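Local structure of Rho GTPase-activating protein 5 (Homo sapiens, 5U4V) at residues P141-P146 and K160-G165; F109-A114 and Q132-K137; D17-E22 and F72-S77. The protein probably stimulates GTP hydrolysis by Rho-family GTPases and carries the pseudoGTPase domain pG1, a G-domain relative, that is described here. All coordinates share one frame; numbering follows the deposited sequence.

From the N terminus, contact 3 comes first: it closes a loop of 49 residues by bringing the start of helix 19-28 against the end of strand 69-75. Contact 2 follows, folding helix 124-138 back over strand 109-114 across 17 intervening residues, and contact 1 does the same for strand 142-145 and helix 156-173 across 13. The three loops run in series; none nests within or crosses another. All rest on one sheet, in which strands 69-75, 109-114 and 142-145 lie side by side. Contacts 1 and 3 pack helices on one face, contact 2 on the other, together giving the sandwiched sheet of a Ras-like G domain.

Contact 1 (P141-P146 and K160-G165); sequences PFVDVP and KQALRG
Val143 turns its two methyl groups to different parts of helix 156-173. CG1 lies anti to the backbone N (chi1 -174°) and faces the amide end of Gln161, whose OE1 is 4.0 Å from Val143 CG1. CG2, on the backbone N side, instead comes down on the helix backbone, 4.0 Å from Ala162 CA and almost as near the nitrogen of the same residue. The CB of Ala162 lies close by, 4.3 Å from Val143 CG2, so the isopropyl group meets both the small side chain and the main chain beside it. Gln161 reaches across from the helix with an extended chain (chi2 175°), its side chain set obliquely to that of Val143, and makes its touch through OE1 at the outer margin of the contact. At the other end, the ring of Pro141 presents its CG to the bare alpha carbon of Gly165, 4.3 Å from Gly165 CA. Because Gly165 has no side chain, the proline ring meets the main chain itself. All these touches are van der Waals contacts; the polar bonds nearby run within the helix, as from Gly165 N to Gln161 O (2.7 Å), or lead elsewhere. Arg164, on a different side of the helix, has Lys160 O beneath one guanidinium face, toward its rim, and forms a salt bridge with Asp39. Strand 142-145 is the outermost strand at this end of the sheet, bonded through its backbone to strand 109-114. Its side chains alternate: Val143 faces helix 156-173, whereas Phe142 lies on the opposite face against helix 124-138. Further into the sheet, Ala162 and Leu163 rest on Phe72, so the same helix reaches from the edge strand inward to strand 69-75.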
ATOM      1  N   PRO A 141      -2.634  -7.896   3.647  1.00 37.21           N
ATOM      2  CA  PRO A 141      -1.248  -8.343   3.591  1.00 37.66           C
ATOM      3  C   PRO A 141      -0.301  -7.305   4.180  1.00 37.06           C
ATOM      4  O   PRO A 141      -0.510  -6.104   4.050  1.00 34.19           O
ATOM      5  CB  PRO A 141      -0.969  -8.505   2.099  1.00 36.14           C
ATOM      6  CG  PRO A 141      -2.324  -8.759   1.504  1.00 37.27           C
ATOM      7  CD  PRO A 141      -3.257  -7.876   2.313  1.00 37.68           C
ATOM      8  N   PHE A 142       0.715  -7.801   4.875  1.00 37.84           N
ATOM      9  CA  PHE A 142       1.795  -6.961   5.327  1.00 36.60           C
ATOM     10  C   PHE A 142       3.097  -7.383   4.654  1.00 36.79           C
ATOM     11  O   PHE A 142       3.545  -8.507   4.829  1.00 38.21           O
ATOM     12  CB  PHE A 142       1.904  -7.028   6.849  1.00 37.01           C
ATOM     13  CG  PHE A 142       3.076  -6.304   7.388  1.00 38.14           C
ATOM     14  CD1 PHE A 142       3.242  -4.969   7.138  1.00 37.47           C
ATOM     15  CD2 PHE A 142       4.034  -6.968   8.145  1.00 42.96           C
ATOM     16  CE1 PHE A 142       4.299  -4.260   7.683  1.00 41.11           C
ATOM     17  CE2 PHE A 142       5.121  -6.277   8.692  1.00 42.85           C
ATOM     18  CZ  PHE A 142       5.265  -4.917   8.444  1.00 42.58           C
ATOM     19  N   VAL A 143       3.693  -6.447   3.915  1.00 37.67           N
ATOM     20  CA  VAL A 143       4.951  -6.658   3.181  1.00 40.30           C
ATOM     21  C   VAL A 143       6.109  -5.783   3.643  1.00 42.88           C
ATOM     22  O   VAL A 143       5.942  -4.590   3.846  1.00 43.74           O
ATOM     23  CB  VAL A 143       4.738  -6.491   1.643  1.00 40.39           C
ATOM     24  CG1 VAL A 143       6.010  -6.856   0.886  1.00 40.81           C
ATOM     25  CG2 VAL A 143       3.592  -7.375   1.117  1.00 35.87           C
ATOM     26  N   ASP A 144       7.292  -6.366   3.796  1.00 49.76           N
ATOM     27  CA  ASP A 144       8.521  -5.591   4.033  1.00 54.87           C
ATOM     28  C   ASP A 144       9.283  -5.332   2.737  1.00 54.64           C
ATOM     29  O   ASP A 144       9.622  -6.278   2.020  1.00 57.03           O
ATOM     30  CB  ASP A 144       9.471  -6.331   4.985  1.00 63.76           C
ATOM     31  CG  ASP A 144       8.814  -6.754   6.273  1.00 66.68           C
ATOM     32  OD1 ASP A 144       7.879  -6.089   6.756  1.00 71.18           O
ATOM     33  OD2 ASP A 144       9.252  -7.770   6.821  1.00 71.39           O
ATOM     34  N   VAL A 145       9.579  -4.059   2.455  1.00 54.12           N
ATOM     35  CA  VAL A 145      10.360  -3.680   1.268  1.00 53.28           C
ATOM     36  C   VAL A 145      11.652  -2.962   1.625  1.00 55.32           C
ATOM     37  O   VAL A 145      11.661  -1.745   1.873  1.00 52.85           O
ATOM     38  CB  VAL A 145       9.551  -2.847   0.244  1.00 50.55           C
ATOM     39  CG1 VAL A 145      10.327  -2.730  -1.056  1.00 50.76           C
ATOM     40  CG2 VAL A 145       8.186  -3.482   0.003  1.00 47.80           C
ATOM     41  N   PRO A 146      12.767  -3.715   1.617  1.00 61.05           N
ATOM     42  CA  PRO A 146      14.133  -3.229   1.858  1.00 63.46           C
ATOM     43  C   PRO A 146      14.642  -2.316   0.751  1.00 64.99           C
ATOM     44  O   PRO A 146      14.336  -2.565  -0.409  1.00 64.18           O
ATOM     45  CB  PRO A 146      14.948  -4.513   1.902  1.00 67.81           C
ATOM     46  CG  PRO A 146      14.156  -5.517   1.151  1.00 64.85           C
ATOM     47  CD  PRO A 146      12.738  -5.180   1.423  1.00 61.11           C
ATOM     48  N   LYS A 160       6.491  -6.040  -6.107  1.00 40.82           N
ATOM     49  CA  LYS A 160       5.665  -6.961  -6.858  1.00 40.32           C
ATOM     50  C   LYS A 160       4.752  -7.754  -5.961  1.00 38.28           C
ATOM     51  O   LYS A 160       3.592  -7.918  -6.304  1.00 35.98           O
ATOM     52  CB  LYS A 160       6.534  -7.873  -7.731  1.00 43.52           C
ATOM     53  CG  LYS A 160       7.050  -7.169  -8.961  1.00 45.48           C
ATOM     54  CD  LYS A 160       8.238  -7.927  -9.590  1.00 48.61           C
ATOM     55  CE  LYS A 160       8.824  -7.165 -10.772  1.00 49.57           C
ATOM     56  NZ  LYS A 160      10.278  -7.419 -10.946  1.00 54.04           N
ATOM     57  N   GLN A 161       5.280  -8.232  -4.821  1.00 38.17           N
ATOM     58  CA  GLN A 161       4.493  -8.971  -3.869  1.00 38.49           C
ATOM     59  C   GLN A 161       3.371  -8.097  -3.344  1.00 36.93           C
ATOM     60  O   GLN A 161       2.222  -8.522  -3.283  1.00 36.23           O
ATOM     61  CB  GLN A 161       5.355  -9.449  -2.693  1.00 40.88           C
ATOM     62  CG  GLN A 161       6.281 -10.613  -2.981  1.00 43.10           C
ATOM     63  CD  GLN A 161       7.187 -10.936  -1.773  1.00 46.01           C
ATOM     64  OE1 GLN A 161       6.985 -10.421  -0.653  1.00 43.30           O
ATOM     65  NE2 GLN A 161       8.191 -11.812  -1.986  1.00 49.15           N
ATOM     66  N   ALA A 162       3.742  -6.883  -2.954  1.00 37.56           N
ATOM     67  CA  ALA A 162       2.795  -5.868  -2.470  1.00 38.65           C
ATOM     68  C   ALA A 162       1.725  -5.610  -3.507  1.00 38.34           C
ATOM     69  O   ALA A 162       0.537  -5.480  -3.167  1.00 37.80           O
ATOM     70  CB  ALA A 162       3.532  -4.568  -2.171  1.00 38.35           C
ATOM     71  N   LEU A 163       2.166  -5.525  -4.761  1.00 37.83           N
ATOM     72  CA  LEU A 163       1.273  -5.269  -5.882  1.00 38.42           C
ATOM     73  C   LEU A 163       0.331  -6.433  -6.114  1.00 40.40           C
ATOM     74  O   LEU A 163      -0.877  -6.220  -6.291  1.00 40.52           O
ATOM     75  CB  LEU A 163       2.051  -4.970  -7.134  1.00 39.69           C
ATOM     76  CG  LEU A 163       2.539  -3.527  -7.234  1.00 40.84           C
ATOM     77  CD1 LEU A 163       3.531  -3.440  -8.410  1.00 42.85           C
ATOM     78  CD2 LEU A 163       1.356  -2.543  -7.403  1.00 38.67           C
ATOM     79  N   ARG A 164       0.857  -7.660  -6.054  1.00 41.64           N
ATOM     80  CA  ARG A 164      -0.017  -8.782  -6.216  1.00 43.71           C
ATOM     81  C   ARG A 164      -0.920  -8.980  -5.015  1.00 42.65           C
ATOM     82  O   ARG A 164      -2.032  -9.488  -5.142  1.00 43.83           O
ATOM     83  CB  ARG A 164       0.738 -10.021  -6.630  1.00 48.36           C
ATOM     84  CG  ARG A 164       1.678 -10.587  -5.608  1.00 51.56           C
ATOM     85  CD  ARG A 164       2.185 -11.934  -6.101  1.00 55.52           C
ATOM     86  NE  ARG A 164       3.033 -11.811  -7.267  1.00 55.64           N
ATOM     87  CZ  ARG A 164       4.348 -11.671  -7.236  1.00 59.27           C
ATOM     88  NH1 ARG A 164       5.008 -11.638  -6.094  1.00 57.28           N
ATOM     89  NH2 ARG A 164       5.025 -11.607  -8.384  1.00 66.82           N
ATOM     90  N   GLY A 165      -0.468  -8.509  -3.853  1.00 39.92           N
ATOM     91  CA  GLY A 165      -1.332  -8.420  -2.695  1.00 39.19           C
ATOM     92  C   GLY A 165      -2.635  -7.675  -3.032  1.00 41.52           C
ATOM     93  O   GLY A 165      -3.729  -8.278  -2.988  1.00 42.60           O
TER

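Contact 2 (F109-A114 and Q132-K137)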
ATOM      1  N   PHE A 109      -6.541  -2.913   1.360  1.00 41.43           N
ATOM      2  CA  PHE A 109      -5.349  -2.302   1.930  1.00 40.20           C
ATOM      3  C   PHE A 109      -4.155  -3.262   1.723  1.00 37.01           C
ATOM      4  O   PHE A 109      -4.361  -4.429   1.470  1.00 40.27           O
ATOM      5  CB  PHE A 109      -5.542  -2.022   3.435  1.00 39.68           C
ATOM      6  CG  PHE A 109      -6.408  -0.839   3.766  1.00 42.04           C
ATOM      7  CD1 PHE A 109      -5.951   0.488   3.570  1.00 42.70           C
ATOM      8  CD2 PHE A 109      -7.662  -1.019   4.358  1.00 44.21           C
ATOM      9  CE1 PHE A 109      -6.745   1.579   3.940  1.00 45.87           C
ATOM     10  CE2 PHE A 109      -8.461   0.080   4.719  1.00 47.25           C
ATOM     11  CZ  PHE A 109      -8.005   1.377   4.515  1.00 47.05           C
ATOM     12  N   THR A 110      -2.931  -2.747   1.795  1.00 33.87           N
ATOM     13  CA  THR A 110      -1.716  -3.537   1.976  1.00 31.11           C
ATOM     14  C   THR A 110      -0.728  -2.638   2.687  1.00 31.52           C
ATOM     15  O   THR A 110      -0.551  -1.451   2.299  1.00 32.75           O
ATOM     16  CB  THR A 110      -1.106  -4.055   0.637  1.00 31.38           C
ATOM     17  OG1 THR A 110      -2.021  -4.969   0.035  1.00 32.86           O
ATOM     18  CG2 THR A 110       0.281  -4.804   0.866  1.00 29.02           C
ATOM     19  N   LEU A 111      -0.126  -3.171   3.740  1.00 31.96           N
ATOM     20  CA  LEU A 111       0.804  -2.407   4.540  1.00 34.97           C
ATOM     21  C   LEU A 111       2.208  -2.683   4.081  1.00 33.00           C
ATOM     22  O   LEU A 111       2.628  -3.817   4.068  1.00 29.63           O
ATOM     23  CB  LEU A 111       0.657  -2.704   6.052  1.00 39.46           C
ATOM     24  CG  LEU A 111      -0.693  -2.346   6.679  1.00 45.45           C
ATOM     25  CD1 LEU A 111      -0.741  -2.839   8.129  1.00 47.90           C
ATOM     26  CD2 LEU A 111      -0.999  -0.848   6.619  1.00 46.07           C
ATOM     27  N   ILE A 112       2.956  -1.611   3.818  1.00 33.10           N
ATOM     28  CA  ILE A 112       4.301  -1.754   3.387  1.00 33.95           C
ATOM     29  C   ILE A 112       5.285  -1.166   4.344  1.00 36.40           C
ATOM     30  O   ILE A 112       5.310   0.027   4.506  1.00 37.15           O
ATOM     31  CB  ILE A 112       4.533  -1.191   1.978  1.00 34.09           C
ATOM     32  CG1 ILE A 112       3.714  -2.005   0.962  1.00 33.55           C
ATOM     33  CG2 ILE A 112       6.002  -1.265   1.608  1.00 32.64           C
ATOM     34  CD1 ILE A 112       3.535  -1.271  -0.344  1.00 34.00           C
ATOM     35  N   LEU A 113       6.143  -2.005   4.934  1.00 37.01           N
ATOM     36  CA  LEU A 113       7.232  -1.485   5.692  1.00 40.31           C
ATOM     37  C   LEU A 113       8.473  -1.338   4.816  1.00 43.61           C
ATOM     38  O   LEU A 113       9.036  -2.328   4.341  1.00 43.39           O
ATOM     39  CB  LEU A 113       7.497  -2.357   6.914  1.00 43.33           C
ATOM     40  CG  LEU A 113       8.766  -2.099   7.722  1.00 46.74           C
ATOM     41  CD1 LEU A 113       8.825  -0.703   8.339  1.00 49.36           C
ATOM     42  CD2 LEU A 113       8.869  -3.160   8.814  1.00 50.77           C
ATOM     43  N   ALA A 114       8.886  -0.088   4.631  1.00 47.89           N
ATOM     44  CA  ALA A 114      10.097   0.293   3.907  1.00 53.58           C
ATOM     45  C   ALA A 114      11.350   0.433   4.797  1.00 59.30           C
ATOM     46  O   ALA A 114      11.296   1.060   5.858  1.00 61.10           O
ATOM     47  CB  ALA A 114       9.855   1.600   3.186  1.00 51.05           C
ATOM     48  N   GLN A 132       2.257  -5.653  12.006  1.00 53.98           N
ATOM     49  CA  GLN A 132       1.574  -6.922  11.835  1.00 52.76           C
ATOM     50  C   GLN A 132       0.261  -7.002  12.608  1.00 53.91           C
ATOM     51  O   GLN A 132      -0.661  -7.672  12.183  1.00 52.19           O
ATOM     52  CB  GLN A 132       2.506  -8.074  12.208  1.00 55.49           C
ATOM     53  CG  GLN A 132       1.977  -9.445  11.833  1.00 58.95           C
ATOM     54  CD  GLN A 132       1.704  -9.580  10.344  1.00 57.74           C
ATOM     55  OE1 GLN A 132       2.583  -9.396   9.512  1.00 60.58           O
ATOM     56  NE2 GLN A 132       0.474  -9.880  10.012  1.00 57.74           N
ATOM     57  N   GLN A 133       0.178  -6.319  13.745  1.00 58.08           N
ATOM     58  CA  GLN A 133      -1.088  -6.237  14.463  1.00 61.51           C
ATOM     59  C   GLN A 133      -2.051  -5.289  13.753  1.00 59.69           C
ATOM     60  O   GLN A 133      -3.266  -5.536  13.696  1.00 60.49           O
ATOM     61  CB  GLN A 133      -0.879  -5.813  15.904  1.00 66.28           C
ATOM     62  CG  GLN A 133      -0.295  -6.907  16.789  1.00 72.18           C
ATOM     63  CD  GLN A 133      -0.422  -6.593  18.283  1.00 79.93           C
ATOM     64  OE1 GLN A 133      -0.421  -5.429  18.687  1.00 83.22           O
ATOM     65  NE2 GLN A 133      -0.523  -7.638  19.114  1.00 82.74           N
ATOM     66  N   LEU A 134      -1.501  -4.223  13.181  1.00 56.67           N
ATOM     67  CA  LEU A 134      -2.319  -3.348  12.371  1.00 53.59           C
ATOM     68  C   LEU A 134      -2.834  -4.148  11.172  1.00 50.55           C
ATOM     69  O   LEU A 134      -4.035  -4.122  10.881  1.00 49.67           O
ATOM     70  CB  LEU A 134      -1.561  -2.089  11.943  1.00 51.57           C
ATOM     71  CG  LEU A 134      -2.385  -1.152  11.037  1.00 50.25           C
ATOM     72  CD1 LEU A 134      -3.716  -0.806  11.705  1.00 56.94           C
ATOM     73  CD2 LEU A 134      -1.655   0.131  10.615  1.00 48.12           C
ATOM     74  N   ALA A 135      -1.934  -4.871  10.512  1.00 48.44           N
ATOM     75  CA  ALA A 135      -2.312  -5.703   9.352  1.00 46.28           C
ATOM     76  C   ALA A 135      -3.377  -6.715   9.731  1.00 47.24           C
ATOM     77  O   ALA A 135      -4.354  -6.908   8.999  1.00 47.80           O
ATOM     78  CB  ALA A 135      -1.093  -6.419   8.801  1.00 44.67           C
ATOM     79  N   ASN A 136      -3.195  -7.337  10.889  1.00 50.26           N
ATOM     80  CA  ASN A 136      -4.168  -8.302  11.390  1.00 52.86           C
ATOM     81  C   ASN A 136      -5.551  -7.682  11.588  1.00 52.98           C
ATOM     82  O   ASN A 136      -6.554  -8.276  11.195  1.00 51.36           O
ATOM     83  CB  ASN A 136      -3.702  -8.932  12.678  1.00 55.89           C
ATOM     84  CG  ASN A 136      -4.600 -10.061  13.106  1.00 60.06           C
ATOM     85  OD1 ASN A 136      -4.858 -11.019  12.348  1.00 58.19           O
ATOM     86  ND2 ASN A 136      -5.099  -9.960  14.328  1.00 63.42           N
ATOM     87  N   LYS A 137      -5.588  -6.483  12.173  1.00 52.84           N
ATOM     88  CA  LYS A 137      -6.848  -5.794  12.409  1.00 54.07           C
ATOM     89  C   LYS A 137      -7.565  -5.532  11.078  1.00 52.82           C
ATOM     90  O   LYS A 137      -8.768  -5.682  10.982  1.00 55.71           O
ATOM     91  CB  LYS A 137      -6.627  -4.507  13.203  1.00 55.19           C
ATOM     92  CG  LYS A 137      -7.889  -3.649  13.414  1.00 57.84           C
ATOM     93  CD  LYS A 137      -8.167  -3.293  14.883  1.00 60.64           C
ATOM     94  CE  LYS A 137      -8.693  -1.855  15.008  1.00 63.88           C
ATOM     95  NZ  LYS A 137      -9.272  -1.536  16.348  1.00 68.90           N
TER
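Leu111 meets Leu134 and Ala135 in a contact whose side-chain part is wholly apolar, most of it made by one methyl group. CD1 of Leu111 lies 3.7 Å from Leu134 CG, and at the same distance of 3.7 Å Leu111 CD1 also touches Ala135 CB. It also approaches the helix backbone, with the N and CA of Ala135 as its nearest neighbours. CD2, the other branch, reaches Leu134 CD2 at a looser 4.2 Å. The two leucine side chains cross at about a right angle: Leu111 stands out from the strand with CG anti to its own carbonyl carbon (chi1 -63°), while Leu134 comes across it from the helix. Ile84 of helix 78-96 touches both leucines and extends this apolar layer.

The hydrogen bonds of the two segments run within the helix, within the strand and to neighbouring strands. In the helix, Asn136 N donates to Gln132 O (2.9 Å). In the strand, Thr110 OG1 donates to Phe109 O at 2.8 Å, nearly at right angles to the C=O (99°) and tilted 27° from its plane. The backbone of Thr110 pairs with Cys71 and Cys73 of strand 69-75.

This is the packing of a beta-alpha-beta crossover, in which helix 124-138 covers the strand that precedes it. With only methyl, methylene and methine groups in the side-chain contact, the fit of shapes, not directional bonding, probably governs how helix 124-138 rests on strand 109-114.

Contact 3 (D17-E22 and F72-S77); sequences DGLAQE and FCVFNS
Leu19 inserts its branched end between Val74 and Asn76, joining the first turn of helix 19-28 to the end of strand 69-75 in a Ras-like G domain. The loop before the helix, by its place after the first strand, probably lies where the P-loop lies in nucleotide-binding relatives. CG of Leu19 sits 3.7 Å from Val74 CG1. Leu19 CD2 lies over the strand backbone, 3.5 Å from Phe75 CA and 3.7 Å from Val74 O. The carboxamide of Asn76 borders the two methyls, its ND2 3.9 Å from Leu19 CD1 and Asn76 OD1 equally far from Leu19 CD2. With chi1 -157°, the leucine extends its CG away from its own backbone N and out toward the strand. Replacing Leu19 by an alanine removes CG and both methyls, and would probably open a gap between Val74 CG1 and the Asn76 amide and weaken the hold of the helix start on the strand.

Farther out, Val74 also packs on Ile13 of strand 8-14, with which strand 69-75 pairs. Phe75 turns its ring to the other side of the sheet, against helix 78-96. Ser80 OG of that helix bonds Asn76 N and Ser77 OG, helping to hold the turn after the strand, where Ser77 is at the N-cap position. On the other segment Gly18 is at the N-cap position, and its carbonyl oxygen takes two bonds, from Gln21 N at 2.9 Å and from Glu22 N at 3.0 Å.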
ATOM      1  N   ASP A  17       5.715  12.178   5.267  1.00 59.59           N
ATOM      2  CA  ASP A  17       7.032  12.728   4.896  1.00 62.77           C
ATOM      3  C   ASP A  17       7.510  12.195   3.539  1.00 59.36           C
ATOM      4  O   ASP A  17       8.582  11.594   3.425  1.00 59.56           O
ATOM      5  CB  ASP A  17       8.078  12.480   6.011  1.00 66.64           C
ATOM      6  CG  ASP A  17       8.078  13.551   7.103  1.00 71.78           C
ATOM      7  OD1 ASP A  17       7.088  14.296   7.275  1.00 74.89           O
ATOM      8  OD2 ASP A  17       9.125  13.670   7.809  1.00 75.02           O
ATOM      9  N   GLY A  18       6.675  12.396   2.525  1.00 57.46           N
ATOM     10  CA  GLY A  18       7.042  12.110   1.128  1.00 56.56           C
ATOM     11  C   GLY A  18       7.187  10.624   0.814  1.00 53.20           C
ATOM     12  O   GLY A  18       7.547  10.244  -0.303  1.00 51.48           O
ATOM     13  N   LEU A  19       6.932   9.793   1.827  1.00 50.96           N
ATOM     14  CA  LEU A  19       7.126   8.349   1.715  1.00 49.32           C
ATOM     15  C   LEU A  19       6.230   7.738   0.615  1.00 44.66           C
ATOM     16  O   LEU A  19       6.635   6.859  -0.120  1.00 41.94           O
ATOM     17  CB  LEU A  19       6.832   7.703   3.053  1.00 49.48           C
ATOM     18  CG  LEU A  19       7.455   6.344   3.326  1.00 50.49           C
ATOM     19  CD1 LEU A  19       8.947   6.406   3.177  1.00 49.53           C
ATOM     20  CD2 LEU A  19       7.124   5.978   4.777  1.00 53.36           C
ATOM     21  N   ALA A  20       5.010   8.238   0.530  1.00 43.04           N
ATOM     22  CA  ALA A  20       4.072   7.805  -0.478  1.00 43.98           C
ATOM     23  C   ALA A  20       4.494   8.273  -1.865  1.00 44.29           C
ATOM     24  O   ALA A  20       4.132   7.671  -2.854  1.00 42.58           O
ATOM     25  CB  ALA A  20       2.659   8.278  -0.165  1.00 43.36           C
ATOM     26  N   GLN A  21       5.299   9.331  -1.916  1.00 46.35           N
ATOM     27  CA  GLN A  21       5.690   9.889  -3.189  1.00 45.22           C
ATOM     28  C   GLN A  21       6.865   9.140  -3.776  1.00 44.69           C
ATOM     29  O   GLN A  21       6.954   8.928  -5.010  1.00 44.70           O
ATOM     30  CB  GLN A  21       6.009  11.374  -3.043  1.00 49.52           C
ATOM     31  CG  GLN A  21       6.350  12.027  -4.383  1.00 53.22           C
ATOM     32  CD  GLN A  21       5.228  11.788  -5.381  1.00 54.01           C
ATOM     33  OE1 GLN A  21       4.090  12.163  -5.132  1.00 55.50           O
ATOM     34  NE2 GLN A  21       5.536  11.127  -6.499  1.00 54.44           N
ATOM     35  N   GLU A  22       7.798   8.772  -2.911  1.00 44.38           N
ATOM     36  CA  GLU A  22       8.995   8.040  -3.310  1.00 45.31           C
ATOM     37  C   GLU A  22       8.586   6.681  -3.866  1.00 43.16           C
ATOM     38  O   GLU A  22       9.119   6.222  -4.876  1.00 42.87           O
ATOM     39  CB  GLU A  22       9.974   7.885  -2.150  1.00 46.32           C
ATOM     40  CG  GLU A  22      10.794   9.127  -1.846  1.00 50.52           C
ATOM     41  CD  GLU A  22      10.994   9.357  -0.341  1.00 53.43           C
ATOM     42  OE1 GLU A  22      12.091   9.029   0.206  1.00 52.93           O
ATOM     43  OE2 GLU A  22      10.019   9.816   0.323  1.00 55.38           O
ATOM     44  N   PHE A  72      -2.213   1.134  -0.911  1.00 54.39           N
ATOM     45  CA  PHE A  72      -0.907   0.948  -0.292  1.00 50.83           C
ATOM     46  C   PHE A  72      -0.694   1.840   0.908  1.00 47.57           C
ATOM     47  O   PHE A  72      -0.975   3.032   0.854  1.00 46.96           O
ATOM     48  CB  PHE A  72       0.205   1.220  -1.284  1.00 52.95           C
ATOM     49  CG  PHE A  72       0.536   0.065  -2.154  1.00 54.78           C
ATOM     50  CD1 PHE A  72       0.030  -1.201  -1.875  1.00 54.89           C
ATOM     51  CD2 PHE A  72       1.387   0.239  -3.248  1.00 56.94           C
ATOM     52  CE1 PHE A  72       0.347  -2.281  -2.697  1.00 58.07           C
ATOM     53  CE2 PHE A  72       1.704  -0.845  -4.081  1.00 58.80           C
ATOM     54  CZ  PHE A  72       1.186  -2.106  -3.800  1.00 59.54           C
ATOM     55  N   CYS A  73      -0.206   1.255   2.003  1.00 45.05           N
ATOM     56  CA  CYS A  73       0.147   2.047   3.170  1.00 43.25           C
ATOM     57  C   CYS A  73       1.573   1.753   3.582  1.00 41.99           C
ATOM     58  O   CYS A  73       1.911   0.632   3.960  1.00 42.02           O
ATOM     59  CB  CYS A  73      -0.829   1.786   4.327  1.00 43.71           C
ATOM     60  SG  CYS A  73      -2.581   1.875   3.872  1.00 47.50           S
ATOM     61  N   VAL A  74       2.404   2.776   3.501  1.00 41.24           N
ATOM     62  CA  VAL A  74       3.856   2.684   3.645  1.00 39.53           C
ATOM     63  C   VAL A  74       4.236   3.472   4.900  1.00 39.72           C
ATOM     64  O   VAL A  74       3.697   4.529   5.179  1.00 39.18           O
ATOM     65  CB  VAL A  74       4.601   3.301   2.418  1.00 40.58           C
ATOM     66  CG1 VAL A  74       6.088   2.982   2.393  1.00 40.10           C
ATOM     67  CG2 VAL A  74       3.951   2.881   1.146  1.00 42.32           C
ATOM     68  N   PHE A  75       5.173   2.921   5.650  1.00 40.99           N
ATOM     69  CA  PHE A  75       5.702   3.525   6.863  1.00 42.08           C
ATOM     70  C   PHE A  75       7.125   2.994   7.053  1.00 43.75           C
ATOM     71  O   PHE A  75       7.456   1.881   6.574  1.00 41.44           O
ATOM     72  CB  PHE A  75       4.816   3.173   8.073  1.00 41.20           C
ATOM     73  CG  PHE A  75       4.759   1.707   8.381  1.00 40.86           C
ATOM     74  CD1 PHE A  75       3.969   0.848   7.614  1.00 38.97           C
ATOM     75  CD2 PHE A  75       5.572   1.152   9.405  1.00 40.58           C
ATOM     76  CE1 PHE A  75       3.974  -0.508   7.887  1.00 39.90           C
ATOM     77  CE2 PHE A  75       5.553  -0.199   9.646  1.00 39.53           C
ATOM     78  CZ  PHE A  75       4.748  -1.020   8.910  1.00 39.15           C
ATOM     79  N   ASN A  76       7.960   3.796   7.720  1.00 47.34           N
ATOM     80  CA  ASN A  76       9.336   3.426   7.990  1.00 50.15           C
ATOM     81  C   ASN A  76       9.799   3.747   9.425  1.00 53.50           C
ATOM     82  O   ASN A  76      10.997   3.743   9.730  1.00 55.24           O
ATOM     83  CB  ASN A  76      10.266   4.060   6.945  1.00 51.90           C
ATOM     84  CG  ASN A  76      10.329   5.545   7.039  1.00 53.23           C
ATOM     85  OD1 ASN A  76       9.558   6.167   7.763  1.00 56.73           O
ATOM     86  ND2 ASN A  76      11.263   6.137   6.299  1.00 54.82           N
ATOM     87  N   SER A  77       8.854   4.059  10.296  1.00 55.72           N
ATOM     88  CA  SER A  77       9.185   4.427  11.669  1.00 59.49           C
ATOM     89  C   SER A  77       7.938   4.425  12.512  1.00 58.89           C
ATOM     90  O   SER A  77       6.829   4.170  12.013  1.00 55.35           O
ATOM     91  CB  SER A  77       9.882   5.786  11.704  1.00 62.72           C
ATOM     92  OG  SER A  77       9.012   6.782  11.206  1.00 63.42           O
TER